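Side-chain contacts in adenylate kinase (Schistosoma mansoni, PDB 3UMF), which catalyses the reversible transfer of a phosphate group between adenine nucleotides, converting ATP and AMP into two ADP: residues A[42-45]-A[46-50]; A[79-83]-A[84-88]. All blocks are in the same frame, centred on the assembly; numbering follows the deposited sequence.

Contact 1 and contact 2 are both local contacts, and they follow each other along the chain. One lies along a helix, and the other runs from a helix end into the loop after it. Contact 1 is at the start of helix 42-53, beginning with the P-loop lysine. Contact 2 lies where helix 73-84 ends, at the surface. Their centres are 29 Å apart and their nearest atoms about 17 Å apart, so they do not touch. Contact 1 belongs to the core domain with its five-stranded parallel sheet. By analogy with relatives, contact 1 starts at the phosphate-binding loop, and contact 2, in the probable AMP-binding domain, leads into residues that probably line the AMP site.

Contact 1. Residues A[42-45]-A[46-50]; sequences KGTQ and CEKLV
The carboxylate of Glu47 turns one face to Gly43. The carbonyl O of Gly43 lies over that face, displaced toward CG, and is 3.8 Å from Glu47 CD. Glu47 CG lies 3.4 Å from Gly43 O, which also takes the Glu47 backbone N-H. The other flat group is the Gln45 amide. The Gln45 chain bends at chi2 (-61°), and its amide NE2 is hydrogen-bonded to Val200 O. The same side chain rests on Ile203 and Phe204 of helix 200-212.

One turn on, Lys48 CG comes within 3.1 Å of Thr44 O. Lys48 N donates to that same oxygen. The lysine chain then bends twice, which carries its amine away from the turn and places it against Phe204 in a cation-pi contact.

Lys42 is the lysine of the P-loop, GGPGSGK, the phosphate-binding loop of this family. Lys42 NZ forms a salt bridge with Asp114 at the end of strand 110-114. Lys42 O accepts Cys46 N at 2.9 Å. Cys46 SG stands 3.4 Å from Lys42 O, beside the backbone N of its own residue (chi1 -74°). The Cys46 side chain also touches Asp114 and His57.

Gln45 O accepts Leu49 N at 2.9 Å. Leu49 CG lies alongside Gln45 O at 3.3 Å, while the leucine packs on Leu112 and Phe204.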
loop_
_atom_site.group_PDB
_atom_site.type_symbol
_atom_site.label_atom_id
_atom_site.label_comp_id
_atom_site.label_asym_id
_atom_site.label_seq_id
_atom_site.Cartn_x
_atom_site.Cartn_y
_atom_site.Cartn_z
ATOM N N LYS A 42 -2.101 -8.097 5.023
ATOM C CA LYS A 42 -1.337 -6.853 5.109
ATOM C C LYS A 42 -2.023 -5.814 5.991
ATOM O O LYS A 42 -1.358 -4.986 6.615
ATOM C CB LYS A 42 -1.042 -6.268 3.719
ATOM C CG LYS A 42 -2.245 -5.673 2.977
ATOM C CD LYS A 42 -1.792 -4.620 1.958
ATOM C CE LYS A 42 -2.915 -4.206 1.007
ATOM N NZ LYS A 42 -4.078 -3.583 1.695
ATOM N N GLY A 43 -3.351 -5.864 6.043
ATOM C CA GLY A 43 -4.120 -4.929 6.843
ATOM C C GLY A 43 -3.754 -5.014 8.311
ATOM O O GLY A 43 -3.510 -3.994 8.959
ATOM N N THR A 44 -3.713 -6.236 8.835
ATOM C CA THR A 44 -3.361 -6.465 10.228
ATOM C C THR A 44 -1.939 -5.985 10.517
ATOM O O THR A 44 -1.695 -5.310 11.516
ATOM C CB THR A 44 -3.494 -7.959 10.595
ATOM O OG1 THR A 44 -4.851 -8.378 10.408
ATOM C CG2 THR A 44 -3.090 -8.197 12.039
ATOM N N GLN A 45 -1.011 -6.318 9.629
ATOM C CA GLN A 45 0.390 -5.944 9.804
ATOM C C GLN A 45 0.588 -4.426 9.824
ATOM O O GLN A 45 1.352 -3.913 10.641
ATOM C CB GLN A 45 1.252 -6.599 8.721
ATOM C CG GLN A 45 1.235 -8.126 8.771
ATOM C CD GLN A 45 1.778 -8.667 10.080
ATOM O OE1 GLN A 45 2.719 -8.114 10.647
ATOM N NE2 GLN A 45 1.184 -9.753 10.568
ATOM N N CYS A 46 -0.108 -3.714 8.941
ATOM C CA CYS A 46 -0.033 -2.252 8.912
ATOM C C CYS A 46 -0.536 -1.624 10.211
ATOM O O CYS A 46 0.037 -0.648 10.696
ATOM C CB CYS A 46 -0.816 -1.684 7.724
ATOM S SG CYS A 46 -0.019 -1.896 6.113
ATOM N N GLU A 47 -1.609 -2.178 10.765
ATOM C CA GLU A 47 -2.157 -1.688 12.027
ATOM C C GLU A 47 -1.147 -1.852 13.150
ATOM O O GLU A 47 -0.963 -0.955 13.970
ATOM C CB GLU A 47 -3.439 -2.444 12.386
ATOM C CG GLU A 47 -4.626 -2.122 11.504
ATOM C CD GLU A 47 -5.816 -3.015 11.795
ATOM O OE1 GLU A 47 -5.725 -3.842 12.729
ATOM O OE2 GLU A 47 -6.839 -2.897 11.087
ATOM N N LYS A 48 -0.493 -3.008 13.177
ATOM C CA LYS A 48 0.466 -3.314 14.229
ATOM C C LYS A 48 1.723 -2.458 14.103
ATOM O O LYS A 48 2.301 -2.052 15.109
ATOM C CB LYS A 48 0.802 -4.809 14.225
ATOM C CG LYS A 48 -0.436 -5.696 14.287
ATOM C CD LYS A 48 -0.273 -6.833 15.271
ATOM C CE LYS A 48 0.849 -7.762 14.866
ATOM N NZ LYS A 48 1.164 -8.714 15.963
ATOM N N LEU A 49 2.133 -2.171 12.870
ATOM C CA LEU A 49 3.285 -1.302 12.629
ATOM C C LEU A 49 3.026 0.121 13.116
ATOM O O LEU A 49 3.875 0.729 13.766
ATOM C CB LEU A 49 3.640 -1.278 11.141
ATOM C CG LEU A 49 4.327 -2.523 10.578
ATOM C CD1 LEU A 49 4.486 -2.396 9.071
ATOM C CD2 LEU A 49 5.680 -2.731 11.244
ATOM N N VAL A 50 1.848 0.646 12.792
ATOM C CA VAL A 50 1.456 1.982 13.226
ATOM C C VAL A 50 1.379 2.049 14.746
ATOM O O VAL A 50 1.761 3.048 15.353
ATOM C CB VAL A 50 0.102 2.396 12.608
ATOM C CG1 VAL A 50 -0.421 3.675 13.245
ATOM C CG2 VAL A 50 0.241 2.569 11.106
#

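Contact 2. Residues A[79-83]-A[84-88]; sequences KAMME and RGELV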
loop_
_atom_site.group_PDB
_atom_site.type_symbol
_atom_site.label_atom_id
_atom_site.label_comp_id
_atom_site.label_asym_id
_atom_site.label_seq_id
_atom_site.Cartn_x
_atom_site.Cartn_y
_atom_site.Cartn_z
ATOM N N LYS A 79 -16.883 12.891 -6.506
ATOM C CA LYS A 79 -18.047 12.103 -6.117
ATOM C C LYS A 79 -18.901 11.734 -7.329
ATOM O O LYS A 79 -19.335 10.590 -7.466
ATOM C CB LYS A 79 -18.877 12.874 -5.086
ATOM C CG LYS A 79 -20.028 12.092 -4.471
ATOM C CD LYS A 79 -20.658 12.868 -3.321
ATOM C CE LYS A 79 -21.840 12.123 -2.725
ATOM N NZ LYS A 79 -22.935 11.939 -3.714
ATOM N N ALA A 80 -19.125 12.702 -8.213
ATOM C CA ALA A 80 -19.896 12.464 -9.429
ATOM C C ALA A 80 -19.190 11.476 -10.353
ATOM O O ALA A 80 -19.837 10.649 -10.993
ATOM C CB ALA A 80 -20.169 13.774 -10.156
ATOM N N MET A 81 -17.862 11.566 -10.415
ATOM C CA MET A 81 -17.061 10.633 -11.207
ATOM C C MET A 81 -17.175 9.219 -10.650
ATOM O O MET A 81 -17.368 8.261 -11.398
ATOM C CB MET A 81 -15.593 11.068 -11.227
ATOM C CG MET A 81 -15.309 12.275 -12.104
ATOM S SD MET A 81 -13.718 13.045 -11.733
ATOM C CE MET A 81 -12.605 11.664 -11.983
ATOM N N MET A 82 -17.047 9.099 -9.332
ATOM C CA MET A 82 -17.177 7.815 -8.653
ATOM C C MET A 82 -18.552 7.204 -8.894
ATOM O O MET A 82 -18.675 6.001 -9.125
ATOM C CB MET A 82 -16.936 7.979 -7.153
ATOM C CG MET A 82 -15.510 8.343 -6.774
ATOM S SD MET A 82 -15.380 8.838 -5.044
ATOM C CE MET A 82 -13.621 9.144 -4.911
ATOM N N GLU A 83 -19.583 8.042 -8.849
ATOM C CA GLU A 83 -20.955 7.596 -9.054
ATOM C C GLU A 83 -21.146 6.982 -10.442
ATOM O O GLU A 83 -21.899 6.021 -10.604
ATOM C CB GLU A 83 -21.926 8.761 -8.837
ATOM C CG GLU A 83 -23.360 8.351 -8.543
ATOM C CD GLU A 83 -24.183 9.490 -7.969
ATOM O OE1 GLU A 83 -23.617 10.585 -7.761
ATOM O OE2 GLU A 83 -25.392 9.295 -7.722
ATOM N N ARG A 84 -20.448 7.529 -11.435
ATOM C CA ARG A 84 -20.523 7.025 -12.805
ATOM C C ARG A 84 -19.657 5.786 -13.022
ATOM O O ARG A 84 -19.757 5.127 -14.058
ATOM C CB ARG A 84 -20.100 8.110 -13.799
ATOM C CG ARG A 84 -21.061 9.277 -13.899
ATOM C CD ARG A 84 -20.550 10.326 -14.870
ATOM N NE ARG A 84 -20.596 11.663 -14.284
ATOM C CZ ARG A 84 -19.562 12.496 -14.236
ATOM N NH1 ARG A 84 -18.396 12.136 -14.750
ATOM N NH2 ARG A 84 -19.699 13.691 -13.680
ATOM N N GLY A 85 -18.804 5.478 -12.052
ATOM C CA GLY A 85 -17.877 4.370 -12.185
ATOM C C GLY A 85 -16.665 4.760 -13.008
ATOM O O GLY A 85 -15.978 3.903 -13.569
ATOM N N GLU A 86 -16.410 6.063 -13.081
ATOM C CA GLU A 86 -15.241 6.591 -13.776
ATOM C C GLU A 86 -13.977 6.411 -12.946
ATOM O O GLU A 86 -14.027 6.340 -11.715
ATOM C CB GLU A 86 -15.428 8.074 -14.096
ATOM C CG GLU A 86 -16.402 8.375 -15.221
ATOM C CD GLU A 86 -16.439 9.851 -15.556
ATOM O OE1 GLU A 86 -15.410 10.530 -15.343
ATOM O OE2 GLU A 86 -17.491 10.340 -16.019
ATOM N N LEU A 87 -12.841 6.349 -13.629
ATOM C CA LEU A 87 -11.558 6.203 -12.964
ATOM C C LEU A 87 -11.059 7.542 -12.434
ATOM O O LEU A 87 -11.121 8.554 -13.133
ATOM C CB LEU A 87 -10.524 5.632 -13.935
ATOM C CG LEU A 87 -9.854 4.328 -13.506
ATOM C CD1 LEU A 87 -10.831 3.167 -13.618
ATOM C CD2 LEU A 87 -8.606 4.080 -14.335
ATOM N N VAL A 88 -10.572 7.550 -11.199
ATOM C CA VAL A 88 -9.924 8.733 -10.654
ATOM C C VAL A 88 -8.489 8.785 -11.167
ATOM O O VAL A 88 -7.739 7.821 -11.006
ATOM C CB VAL A 88 -9.929 8.716 -9.118
ATOM C CG1 VAL A 88 -9.354 10.016 -8.570
ATOM C CG2 VAL A 88 -11.345 8.499 -8.603
#
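Arg84 folds back along the last helical turn and lays its guanidinium against the backbone of Ala80 and Met81. Ala80 O sits 3.5 Å above the Arg84 guanidinium plane, toward its rim. Met81 N lies on the same face, over the centre. Arg84 NH2 also reaches Ala80 CB at 3.6 Å. The bend at chi3 (-131°) turns the flat group onto this surface. At its edge, in plane, stands the Glu86 carboxylate. NH1 forms a salt bridge with Glu86 OE2, but the modelled separation is very short and its exact length is doubtful. Arg84 NH2 has a further, weak ion pair with Glu77. The backbone N of Arg84 is hydrogen-bonded to Ala80 O, and only weakly to Met81 O.

Gly85 leaves the helix with a positive phi of 80°. Gly85 N bonds to Met82 O at 3.0 Å, from above the carbonyl plane. Glu86 N then reaches back to Met81 O at 2.9 Å. This is a Schellman motif, and it ends helix 73-84. In related enzymes the helices here form the AMP-binding domain, and the GELV sequence, which starts at Gly85, probably lines the AMP site in the same way.

Glu86 also points its CB at Met81 O, 3.3 Å away. The two side chains cross at about a right angle, with Glu86 OE1 3.7 Å from Met81 CG. At Leu87 the contact passes to the backbone. Met81 bends at chi3, and Met81 CE lies 3.6 Å from Leu87 O. Val88 CG2 meets Met82 CE of helix 73-84 at 4.4 Å, and both side chains rest on Leu64 of helix 60-68.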